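Local coordinates for conserved uncharacterized protein (predicted phosphoesterase COG0622) (Streptococcus pneumoniae, PDB 3CK2) that is of unknown exact function but probably acts as a metal-dependent phosphodiesterase of the calcineurin-like phosphoesterase superfamily, carrying two manganese ions in its predicted active site, at residues A146-D151 / F155-L160; H115-W120 / P168-E173; G40-R45 / A65-R70. All coordinates share one frame; numbering follows the deposited sequence.

Contact 1 of 3, residues A146-D151 / F155-L160; sequences ARVEID and FKVDFL. With SRT (S,R meso-tartaric acid), chain F.
Arg147 and Asp158 face each other across a beta hairpin, strand 145-150 turning back as strand 154-160 in the six-stranded sheet of the calcineurin-like fold. The backbones are antiparallel, with Arg147/Asp158 and Glu149/Lys156 as hydrogen-bonded pairs. Each pair closes a ring of two bonds; Arg147 N to Asp158 O measures 2.9 Å and Glu149 N to Lys156 O 2.8 Å. In the non-hydrogen-bonded pairs, CA-H groups lean on carbonyls, as Val148 CA does on Lys156 O.

The apolar face carries Ala146, Val148, Ile150, Phe155, Val157 and Phe159. Ile150 CG2 comes to 3.9 Å from Phe155 CE1 at a slant, and Ala146 CB meets the Phe159 ring in a similarly slanted way. Leu128 of strand 125-130 packs on Val148, Val157 and Phe159, tying this face to the second sheet.

On the other face the contacts are mainly polar and ionic. Arg147 runs out with CG opposite its own N (chi1 -179°), then bends at chi3 to lie beside Asp158, their flat groups nearly perpendicular. Arg147 NH2 makes a salt bridge to Asp158 OD2, with a straight hydrogen bond of 3.1 Å that lies in the guanidinium plane but comes from above the carboxylate. One water joins Arg147 NE to the same OD2; a second links Glu149 OE1, Lys156 NZ and OD2. Asp158 OD1 is hydrogen-bonded to Ser171 OG. Lys156 NZ, a weak partner of OD2, reaches the bound meso-tartaric acid, donating to its O1 at 2.7 Å.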
# COMPACT_ATOMS: atom_id res chain seq x y z
N ALA A 146 5.53 -2.70 -2.86
CA ALA A 146 5.22 -4.02 -2.28
C ALA A 146 4.23 -4.82 -3.15
O ALA A 146 3.33 -4.27 -3.80
CB ALA A 146 4.69 -3.88 -0.80
N ARG A 147 4.47 -6.12 -3.16
CA ARG A 147 3.55 -7.13 -3.67
C ARG A 147 3.05 -8.02 -2.52
O ARG A 147 3.86 -8.55 -1.75
CB ARG A 147 4.25 -8.00 -4.70
CG ARG A 147 3.34 -9.05 -5.29
CD ARG A 147 4.04 -9.90 -6.32
NE ARG A 147 5.16 -10.61 -5.71
CZ ARG A 147 6.24 -11.06 -6.37
NH1 ARG A 147 6.37 -10.88 -7.68
NH2 ARG A 147 7.20 -11.68 -5.72
N VAL A 148 1.74 -8.16 -2.40
CA VAL A 148 1.15 -9.11 -1.45
C VAL A 148 0.42 -10.24 -2.21
O VAL A 148 -0.41 -9.97 -3.08
CB VAL A 148 0.17 -8.43 -0.43
CG1 VAL A 148 -0.27 -9.45 0.66
CG2 VAL A 148 0.79 -7.15 0.19
N GLU A 149 0.74 -11.49 -1.86
CA GLU A 149 -0.02 -12.65 -2.35
C GLU A 149 -0.91 -13.20 -1.25
O GLU A 149 -0.50 -13.37 -0.10
CB GLU A 149 0.92 -13.66 -2.97
CG GLU A 149 1.73 -12.95 -4.04
CD GLU A 149 2.55 -13.85 -4.91
OE1 GLU A 149 3.48 -14.49 -4.37
OE2 GLU A 149 2.25 -13.91 -6.15
N ILE A 150 -2.19 -13.38 -1.58
CA ILE A 150 -3.20 -13.67 -0.56
C ILE A 150 -3.87 -14.97 -0.90
O ILE A 150 -4.34 -15.13 -2.01
CB ILE A 150 -4.31 -12.55 -0.43
CG1 ILE A 150 -3.71 -11.15 -0.20
CG2 ILE A 150 -5.30 -12.91 0.68
CD1 ILE A 150 -4.05 -10.15 -1.28
N ASP A 151 -3.89 -15.89 0.04
CA ASP A 151 -4.82 -17.02 -0.03
C ASP A 151 -5.33 -17.38 1.37
O ASP A 151 -5.07 -16.63 2.32
CB ASP A 151 -4.24 -18.21 -0.82
CG ASP A 151 -3.10 -18.92 -0.12
OD1 ASP A 151 -2.69 -18.54 0.98
OD2 ASP A 151 -2.59 -19.90 -0.69
N PHE A 155 -0.63 -14.78 3.93
CA PHE A 155 -0.20 -13.55 3.25
C PHE A 155 1.31 -13.69 2.97
O PHE A 155 2.09 -13.99 3.87
CB PHE A 155 -0.34 -12.31 4.12
CG PHE A 155 -1.73 -12.01 4.57
CD1 PHE A 155 -2.72 -11.72 3.65
CD2 PHE A 155 -2.03 -11.94 5.93
CE1 PHE A 155 -4.00 -11.39 4.07
CE2 PHE A 155 -3.32 -11.63 6.36
CZ PHE A 155 -4.30 -11.35 5.43
N LYS A 156 1.71 -13.44 1.72
CA LYS A 156 3.12 -13.42 1.36
C LYS A 156 3.44 -12.00 0.92
O LYS A 156 2.80 -11.49 0.02
CB LYS A 156 3.44 -14.45 0.25
CG LYS A 156 4.89 -14.38 -0.29
CD LYS A 156 5.96 -14.58 0.83
CE LYS A 156 7.36 -14.24 0.37
NZ LYS A 156 7.62 -14.89 -0.94
N VAL A 157 4.39 -11.35 1.59
CA VAL A 157 4.82 -9.98 1.22
C VAL A 157 6.26 -9.94 0.69
O VAL A 157 7.20 -10.43 1.33
CB VAL A 157 4.70 -9.02 2.43
CG1 VAL A 157 5.17 -7.60 2.03
CG2 VAL A 157 3.25 -9.08 3.03
N ASP A 158 6.42 -9.38 -0.50
CA ASP A 158 7.73 -9.08 -1.06
C ASP A 158 7.83 -7.60 -1.32
O ASP A 158 6.86 -6.98 -1.75
CB ASP A 158 7.94 -9.80 -2.37
CG ASP A 158 8.15 -11.28 -2.19
OD1 ASP A 158 9.14 -11.72 -1.55
OD2 ASP A 158 7.27 -12.00 -2.66
N PHE A 159 9.01 -7.04 -1.08
CA PHE A 159 9.28 -5.67 -1.47
C PHE A 159 10.10 -5.63 -2.75
O PHE A 159 11.02 -6.39 -2.92
CB PHE A 159 9.94 -4.92 -0.32
CG PHE A 159 9.03 -4.75 0.87
CD1 PHE A 159 8.25 -3.64 1.00
CD2 PHE A 159 8.97 -5.72 1.85
CE1 PHE A 159 7.44 -3.51 2.09
CE2 PHE A 159 8.17 -5.58 2.95
CZ PHE A 159 7.39 -4.48 3.06
N LEU A 160 9.71 -4.73 -3.66
CA LEU A 160 10.21 -4.71 -5.04
C LEU A 160 10.86 -3.39 -5.31
O LEU A 160 10.47 -2.35 -4.78
CB LEU A 160 9.07 -4.94 -6.04
CG LEU A 160 8.61 -6.37 -6.42
CD1 LEU A 160 8.49 -7.29 -5.27
CD2 LEU A 160 7.29 -6.24 -7.15
O1 SRT F . 10.26 -15.62 -0.76
O11 SRT F . 12.38 -15.18 -0.35
C1 SRT F . 11.35 -15.09 -1.07
C2 SRT F . 11.43 -14.31 -2.36
O2 SRT F . 10.37 -13.36 -2.33
C3 SRT F . 11.25 -15.15 -3.64
O3 SRT F . 11.51 -16.54 -3.38
C4 SRT F . 12.10 -14.64 -4.79
O4 SRT F . 11.95 -15.17 -5.92
O41 SRT F . 12.91 -13.70 -4.62
O HOH W 1 4.56 -11.39 -2.81
O HOH W 2 6.05 -14.63 -3.47

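Contact 2 of 3, residues H115-W120 / P168-E173; sequences HVPSAW and PGLSKE. With MN (manganese (II) ion), chain B.
Ala119 O receives the ammonium group of Lys172, NZ to O 2.9 Å, and the nitrogen approaches almost straight down the carbonyl bond, with a C=O...N angle of 175°. This bond carries the polar part of the contact between strand 117-122 and the chain entering strand 172-175. The two backbones stay well apart, the CA atoms of Ala119 and Lys172 being 7.2 Å from each other, and the lysine chain spans the gap. It does so with CG opposite its own carbonyl carbon (chi1 -58°) and a kink at chi2, after which the remaining carbons run out nearly straight; Lys172 CE also lies close to the carbonyl, 3.4 Å from Ala119 O.

The apolar part is lighter. Leu170 CD1 touches Pro117 CG at 4.4 Å, a loose approach of a methyl to the proline ring. Both residues also rest on Phe159 of strand 154-160, while Ala119 packs on Val157 of the same strand, so both segments pack against strand 154-160.

Each segment also contributes to a binding site. Ser171 OG bonds weakly to O2 of the bound meso-tartaric acid. His115, the first residue of 115-120, binds a manganese ion through NE2 at 2.2 Å, with two waters at the same distance and Asp14, His16 and Asp41 completing the shell. A hydrogen bond from the far ring nitrogen, ND1, to Gln135 O, together with the metal bond, holds the imidazole's rotation. Edge strands of two facing sheets are thus bridged by a lysine, while the loop preceding one of them supplies a histidine to the two-metal site characteristic of calcineurin-like phosphoesterases.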
# COMPACT_ATOMS: atom_id res chain seq x y z
N HIS A 115 7.45 6.46 4.84
CA HIS A 115 8.50 6.20 3.86
C HIS A 115 9.42 5.04 4.30
O HIS A 115 10.56 4.96 3.89
CB HIS A 115 9.36 7.44 3.59
CG HIS A 115 8.63 8.62 2.99
ND1 HIS A 115 9.26 9.53 2.16
CD2 HIS A 115 7.37 9.09 3.17
CE1 HIS A 115 8.41 10.47 1.82
NE2 HIS A 115 7.24 10.23 2.41
N VAL A 116 8.89 4.14 5.14
CA VAL A 116 9.63 3.01 5.69
C VAL A 116 8.86 1.71 5.34
O VAL A 116 7.71 1.55 5.74
CB VAL A 116 9.85 3.13 7.25
CG1 VAL A 116 10.49 1.87 7.82
CG2 VAL A 116 10.73 4.36 7.60
N PRO A 117 9.51 0.76 4.64
CA PRO A 117 8.78 -0.51 4.37
C PRO A 117 8.52 -1.35 5.63
O PRO A 117 9.43 -1.56 6.40
CB PRO A 117 9.75 -1.27 3.44
CG PRO A 117 11.10 -0.76 3.82
CD PRO A 117 10.89 0.71 4.12
N SER A 118 7.31 -1.84 5.81
CA SER A 118 6.93 -2.66 6.96
C SER A 118 5.80 -3.60 6.65
O SER A 118 4.86 -3.25 5.95
CB SER A 118 6.46 -1.79 8.10
OG SER A 118 7.27 -0.68 8.14
N ALA A 119 5.88 -4.79 7.22
CA ALA A 119 4.80 -5.75 7.14
C ALA A 119 4.74 -6.45 8.52
O ALA A 119 5.73 -6.98 8.99
CB ALA A 119 5.01 -6.72 5.98
N TRP A 120 3.62 -6.31 9.22
CA TRP A 120 3.38 -7.09 10.42
C TRP A 120 1.96 -7.52 10.56
O TRP A 120 1.06 -6.92 10.00
CB TRP A 120 3.84 -6.37 11.70
CG TRP A 120 3.46 -4.96 11.90
CD1 TRP A 120 2.24 -4.47 12.31
CD2 TRP A 120 4.34 -3.82 11.81
NE1 TRP A 120 2.30 -3.09 12.45
CE2 TRP A 120 3.58 -2.67 12.14
CE3 TRP A 120 5.70 -3.68 11.48
CZ2 TRP A 120 4.14 -1.38 12.16
CZ3 TRP A 120 6.27 -2.39 11.49
CH2 TRP A 120 5.48 -1.25 11.83
N PRO A 168 16.03 -8.40 -1.37
CA PRO A 168 16.17 -9.43 -0.35
C PRO A 168 16.34 -8.91 1.07
O PRO A 168 16.86 -7.84 1.27
CB PRO A 168 17.43 -10.19 -0.79
CG PRO A 168 18.18 -9.25 -1.60
CD PRO A 168 17.19 -8.33 -2.27
N GLY A 169 15.86 -9.69 2.04
CA GLY A 169 16.06 -9.41 3.43
C GLY A 169 14.87 -8.75 4.06
O GLY A 169 14.90 -8.48 5.27
N LEU A 170 13.86 -8.48 3.25
CA LEU A 170 12.59 -7.82 3.63
C LEU A 170 11.32 -8.65 3.44
O LEU A 170 10.28 -8.27 3.95
CB LEU A 170 12.39 -6.51 2.84
CG LEU A 170 13.51 -5.48 2.93
CD1 LEU A 170 13.18 -4.27 2.13
CD2 LEU A 170 13.80 -5.12 4.41
N SER A 171 11.38 -9.78 2.73
CA SER A 171 10.17 -10.58 2.46
C SER A 171 9.66 -11.21 3.74
O SER A 171 10.44 -11.53 4.60
CB SER A 171 10.46 -11.67 1.43
OG SER A 171 10.76 -11.07 0.21
N LYS A 172 8.34 -11.36 3.87
CA LYS A 172 7.73 -12.02 5.02
C LYS A 172 6.57 -12.90 4.57
O LYS A 172 5.86 -12.57 3.64
CB LYS A 172 7.24 -10.99 6.04
CG LYS A 172 8.35 -10.02 6.58
CD LYS A 172 8.16 -9.77 8.06
CE LYS A 172 8.80 -8.46 8.57
NZ LYS A 172 8.20 -8.09 9.91
N GLU A 173 6.38 -14.01 5.27
CA GLU A 173 5.21 -14.85 5.07
C GLU A 173 4.49 -14.98 6.39
O GLU A 173 5.11 -15.33 7.37
CB GLU A 173 5.60 -16.25 4.53
CG GLU A 173 4.37 -17.12 4.29
CD GLU A 173 4.53 -18.14 3.18
OE1 GLU A 173 5.34 -19.07 3.36
OE2 GLU A 173 3.79 -18.01 2.15
MN MN B . 5.43 11.47 2.00
O HOH W 3 6.35 13.38 2.60
O HOH W 4 5.03 11.45 4.16

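Contact 3 of 3, residues G40-R45 / A65-R70; sequences GDSELR and AGYPER. With MN (manganese (II) ion), chain B.
Tyr67 reaches across with its phenol to the loop 40-45 and donates OH to Leu44 O, 2.8 Å away. The oxygen sits at the edge of the ring, in its plane, but the hydroxyl stands 73° out of the carbonyl plane of Leu44, away from a lone-pair direction, with a C=O...OH angle of 107°. Around the same hydroxyl gather the Leu44 CB, 4.0 Å from Tyr67 OH, and the Ser42 hydroxyl, 3.4 Å from Tyr67 OH to Ser42 OG. The tyrosine is buried, and the loop contributes several of the neighbours of its hydroxyl.

One step outward, Ser42 holds its OG between its own N and carbonyl carbon (chi1 60°). That torsion brings Ser42 OG to Leu44 N, which gives it a weak hydrogen bond of 3.4 Å. The serine also packs on Ser15 and Trp51, and its backbone is bonded to Gly17.

Just before Ser42 the loop enters the metal site. Asp41 OD2 binds manganese at 2.2 Å. The same oxygen is a ligand of the second manganese, so it bridges the two ions, while OD1 accepts from Met61 N. Asp62 holds the backbone nitrogens of Asp41 and Glu43, and Glu43 OE2 in turn bonds His16 ND1, a second-shell hold on a metal ligand. A loop following a sheet strand and carrying a bridging aspartate, here in the Gly-Asp pair Gly40-Asp41, is a characteristic feature of the two-metal centre of calcineurin-like phosphoesterases.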
# COMPACT_ATOMS: atom_id res chain seq x y z
N GLY A 40 -0.77 7.42 -1.13
CA GLY A 40 -0.76 8.87 -1.11
C GLY A 40 0.60 9.53 -1.16
O GLY A 40 1.66 8.89 -1.22
N ASP A 41 0.54 10.85 -1.09
CA ASP A 41 1.68 11.75 -1.31
C ASP A 41 2.27 11.52 -2.69
O ASP A 41 3.47 11.36 -2.85
CB ASP A 41 2.71 11.54 -0.21
CG ASP A 41 2.52 12.45 0.95
OD1 ASP A 41 1.51 13.15 1.02
OD2 ASP A 41 3.44 12.44 1.81
N SER A 42 1.41 11.48 -3.70
CA SER A 42 1.85 11.40 -5.10
C SER A 42 2.23 12.77 -5.66
O SER A 42 3.11 12.88 -6.53
CB SER A 42 0.77 10.75 -5.99
OG SER A 42 -0.43 11.46 -5.98
N GLU A 43 1.53 13.79 -5.16
CA GLU A 43 1.65 15.18 -5.62
C GLU A 43 1.12 15.37 -7.05
O GLU A 43 1.42 16.37 -7.69
CB GLU A 43 3.06 15.71 -5.45
CG GLU A 43 3.59 15.65 -4.01
CD GLU A 43 5.01 16.22 -3.92
OE1 GLU A 43 5.40 16.95 -4.85
OE2 GLU A 43 5.76 15.92 -2.97
N LEU A 44 0.30 14.41 -7.49
CA LEU A 44 -0.37 14.42 -8.78
C LEU A 44 -1.82 14.85 -8.60
O LEU A 44 -2.34 14.85 -7.48
CB LEU A 44 -0.31 13.01 -9.44
CG LEU A 44 1.06 12.34 -9.61
CD1 LEU A 44 0.93 10.99 -10.35
CD2 LEU A 44 2.10 13.26 -10.29
N ARG A 45 -2.43 15.24 -9.71
CA ARG A 45 -3.86 15.51 -9.78
C ARG A 45 -4.71 14.25 -9.70
O ARG A 45 -4.33 13.22 -10.28
CB ARG A 45 -4.16 16.24 -11.06
CG ARG A 45 -3.66 17.65 -11.00
CD ARG A 45 -3.43 18.22 -12.36
NE ARG A 45 -4.67 18.42 -13.08
CZ ARG A 45 -5.56 19.37 -12.81
NH1 ARG A 45 -5.38 20.21 -11.79
NH2 ARG A 45 -6.64 19.46 -13.56
N ALA A 65 -8.07 18.90 -4.12
CA ALA A 65 -9.32 18.26 -3.74
C ALA A 65 -9.56 17.02 -4.62
O ALA A 65 -9.18 16.99 -5.81
CB ALA A 65 -10.50 19.27 -3.88
N GLY A 66 -10.16 16.00 -4.02
CA GLY A 66 -10.66 14.86 -4.77
C GLY A 66 -10.09 13.50 -4.42
O GLY A 66 -10.50 12.50 -5.01
N TYR A 67 -9.12 13.44 -3.51
CA TYR A 67 -8.65 12.16 -3.03
C TYR A 67 -9.42 11.83 -1.76
O TYR A 67 -9.60 12.71 -0.91
CB TYR A 67 -7.15 12.16 -2.73
CG TYR A 67 -6.23 12.21 -3.93
CD1 TYR A 67 -6.15 11.15 -4.81
CD2 TYR A 67 -5.37 13.31 -4.12
CE1 TYR A 67 -5.27 11.19 -5.91
CE2 TYR A 67 -4.48 13.36 -5.18
CZ TYR A 67 -4.43 12.30 -6.09
OH TYR A 67 -3.54 12.36 -7.12
N PRO A 68 -9.84 10.56 -1.60
CA PRO A 68 -10.44 10.19 -0.31
C PRO A 68 -9.37 10.02 0.78
O PRO A 68 -8.25 9.58 0.51
CB PRO A 68 -11.14 8.86 -0.62
CG PRO A 68 -10.25 8.23 -1.64
CD PRO A 68 -9.77 9.40 -2.51
N GLU A 69 -9.74 10.36 2.01
CA GLU A 69 -8.91 10.07 3.18
C GLU A 69 -8.73 8.59 3.48
O GLU A 69 -7.66 8.16 3.88
CB GLU A 69 -9.49 10.73 4.40
CG GLU A 69 -9.26 12.23 4.38
CD GLU A 69 -9.93 12.96 5.54
OE1 GLU A 69 -10.51 12.32 6.46
OE2 GLU A 69 -9.85 14.19 5.52
N ARG A 70 -9.80 7.83 3.32
CA ARG A 70 -9.81 6.39 3.54
C ARG A 70 -10.49 5.75 2.37
O ARG A 70 -11.37 6.33 1.75
CB ARG A 70 -10.62 6.02 4.79
CG ARG A 70 -10.30 6.80 6.05
CD ARG A 70 -11.30 6.47 7.17
NE ARG A 70 -11.00 7.26 8.36
CZ ARG A 70 -11.56 7.08 9.58
NH1 ARG A 70 -12.46 6.12 9.82
NH2 ARG A 70 -11.20 7.87 10.59
MN MN B . 5.43 11.47 2.00
O HOH W 3 6.35 13.38 2.60
O HOH W 4 5.03 11.45 4.16

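How the contacts relate
Contacts 1 and 2 lie against each other, their centres about 9 Å apart, contact 1 nested within the loop that contact 2 closes. Strands 154-160 and 172-175 are neighbours in one sheet, and Phe159 CE1 packs on Pro117 CB at 3.5 Å. Lys156 and Asp158 of contact 1 share the tartrate pocket with Ser171 of contact 2. Contact 3 sits on the opposite side of the chain's centre, about 24 Å from either between centres. It shares one manganese ion, bound by His115 and Asp41, with contact 2, without direct touch (nearest atoms about 4 Å apart). The tartrate's nearest atom lies about 26 Å from that ion, so its pocket is separate from the metal centre.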